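Local coordinates for protein metazoan TIR-STING fusion (Crassostrea gigas, PDB 6WT6) that joins a TIR domain to a STING ligand-binding domain in one polypeptide, as a metazoan member of the STING family, at residues A[222-227]-A[284-289]. Numbering follows the deposited sequence.
Sequences QSCRCR and HTMFEM
One nearly straight hydrogen bond ties the loop 222-227, after strand 212-221, to the first turn of helix 284-291 in the STING ligand-binding domain. The backbone N of C226 donates to ND1 of H284 over 3.0 Å, at 171° and close to the imidazole plane. H284 has CG anti to its backbone N (chi1 -164°), carrying the ring out to the loop. Histidine suits this place because an unprotonated ring nitrogen, here ND1, can accept from a peptide N-H. CA of H284 lies 3.2 Å from the carbonyl O of C224, a CH-O contact.

A CH-pi contact joins R225 to F287, whose flat phenyl face receives a methylene. CG of R225 sits 3.3 Å from the F287 ring centroid, over its centre, and CD of R225 lies 3.6 Å from CE1 of F287. Arginine offers both methylenes and a charged end: its chain bends at chi3 (-58°), and NE donates to OG of S223 at 3.1 Å. That one hydroxyl serves several partners, accepting also from the backbone N of R225 (an ST turn) and hydrogen-bonding to D334.

Buried C224, compact enough to sit close to the helix, makes the apolar contacts: its SG is 4.2 Å from CE of M286, its CB 4.2 Å from CB of F287.

A proton on ND1 of H284 would be expected to break its bond, so the neutral ring is probably favoured, although the nearby E288 carboxylate could pull the other way.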
# COMPACT_ATOMS: atom_id res chain seq x y z
N GLN A 222 10.79 -15.01 6.38
CA GLN A 222 10.73 -13.87 7.29
C GLN A 222 11.64 -12.74 6.85
O GLN A 222 11.34 -11.56 7.09
CB GLN A 222 11.09 -14.31 8.71
CG GLN A 222 11.01 -13.18 9.73
CD GLN A 222 11.30 -13.64 11.14
OE1 GLN A 222 11.55 -14.82 11.38
NE2 GLN A 222 11.26 -12.71 12.09
N SER A 223 12.77 -13.05 6.21
CA SER A 223 13.65 -11.99 5.74
C SER A 223 13.09 -11.27 4.53
O SER A 223 13.64 -10.23 4.15
CB SER A 223 15.03 -12.55 5.40
OG SER A 223 15.00 -13.21 4.15
N CYS A 224 12.02 -11.80 3.93
CA CYS A 224 11.39 -11.32 2.70
C CYS A 224 12.27 -11.48 1.48
O CYS A 224 11.91 -10.99 0.40
CB CYS A 224 10.93 -9.86 2.84
SG CYS A 224 9.81 -9.61 4.24
N ARG A 225 13.42 -12.14 1.61
CA ARG A 225 14.26 -12.44 0.45
C ARG A 225 13.63 -13.56 -0.36
O ARG A 225 13.48 -14.68 0.14
CB ARG A 225 15.67 -12.84 0.89
CG ARG A 225 16.55 -11.69 1.31
CD ARG A 225 17.91 -12.18 1.78
NE ARG A 225 17.80 -13.12 2.89
CZ ARG A 225 18.82 -13.82 3.38
NH1 ARG A 225 20.03 -13.69 2.84
NH2 ARG A 225 18.64 -14.65 4.39
N CYS A 226 13.28 -13.27 -1.60
CA CYS A 226 12.77 -14.28 -2.51
C CYS A 226 13.89 -14.76 -3.42
O CYS A 226 14.68 -13.96 -3.93
CB CYS A 226 11.61 -13.73 -3.34
SG CYS A 226 10.21 -13.14 -2.35
N ARG A 227 13.95 -16.07 -3.62
CA ARG A 227 14.89 -16.69 -4.52
C ARG A 227 14.21 -16.99 -5.85
O ARG A 227 12.98 -16.93 -5.97
CB ARG A 227 15.47 -17.96 -3.88
CG ARG A 227 15.97 -17.71 -2.45
CD ARG A 227 16.65 -18.91 -1.84
NE ARG A 227 17.99 -19.10 -2.38
CZ ARG A 227 18.89 -19.95 -1.88
NH1 ARG A 227 18.59 -20.69 -0.83
NH2 ARG A 227 20.08 -20.05 -2.45
N HIS A 284 9.49 -9.26 -1.60
CA HIS A 284 10.88 -8.94 -1.89
C HIS A 284 11.12 -7.44 -1.90
O HIS A 284 12.25 -6.98 -1.66
CB HIS A 284 11.30 -9.55 -3.22
CG HIS A 284 12.78 -9.59 -3.43
ND1 HIS A 284 13.58 -10.55 -2.85
CD2 HIS A 284 13.61 -8.79 -4.14
CE1 HIS A 284 14.84 -10.35 -3.20
NE2 HIS A 284 14.88 -9.28 -3.99
N THR A 285 10.08 -6.65 -2.17
CA THR A 285 10.19 -5.20 -2.15
C THR A 285 10.61 -4.70 -0.77
O THR A 285 11.43 -3.78 -0.67
CB THR A 285 8.85 -4.58 -2.57
OG1 THR A 285 8.63 -4.84 -3.96
CG2 THR A 285 8.83 -3.08 -2.32
N MET A 286 10.08 -5.30 0.29
CA MET A 286 10.46 -4.89 1.64
C MET A 286 11.92 -5.21 1.93
O MET A 286 12.60 -4.44 2.62
CB MET A 286 9.53 -5.54 2.67
CG MET A 286 8.14 -4.91 2.73
SD MET A 286 6.97 -5.80 3.77
CE MET A 286 6.63 -7.24 2.77
N PHE A 287 12.43 -6.33 1.42
CA PHE A 287 13.86 -6.61 1.54
C PHE A 287 14.68 -5.56 0.81
O PHE A 287 15.69 -5.08 1.34
CB PHE A 287 14.18 -8.00 1.00
CG PHE A 287 15.65 -8.24 0.79
CD1 PHE A 287 16.49 -8.38 1.88
CD2 PHE A 287 16.19 -8.31 -0.48
CE1 PHE A 287 17.84 -8.60 1.70
CE2 PHE A 287 17.54 -8.53 -0.67
CZ PHE A 287 18.37 -8.68 0.42
N GLU A 288 14.26 -5.18 -0.39
CA GLU A 288 15.00 -4.16 -1.13
C GLU A 288 14.95 -2.81 -0.42
O GLU A 288 15.96 -2.10 -0.36
CB GLU A 288 14.47 -4.06 -2.56
CG GLU A 288 15.14 -5.04 -3.51
CD GLU A 288 14.33 -5.32 -4.77
OE1 GLU A 288 13.11 -5.06 -4.77
OE2 GLU A 288 14.93 -5.79 -5.76
N MET A 289 13.80 -2.47 0.16
CA MET A 289 13.67 -1.20 0.88
C MET A 289 14.56 -1.17 2.11
O MET A 289 15.19 -0.14 2.41
CB MET A 289 12.21 -0.96 1.26
CG MET A 289 11.27 -0.72 0.08
SD MET A 289 9.52 -0.61 0.57
CE MET A 289 9.51 0.92 1.49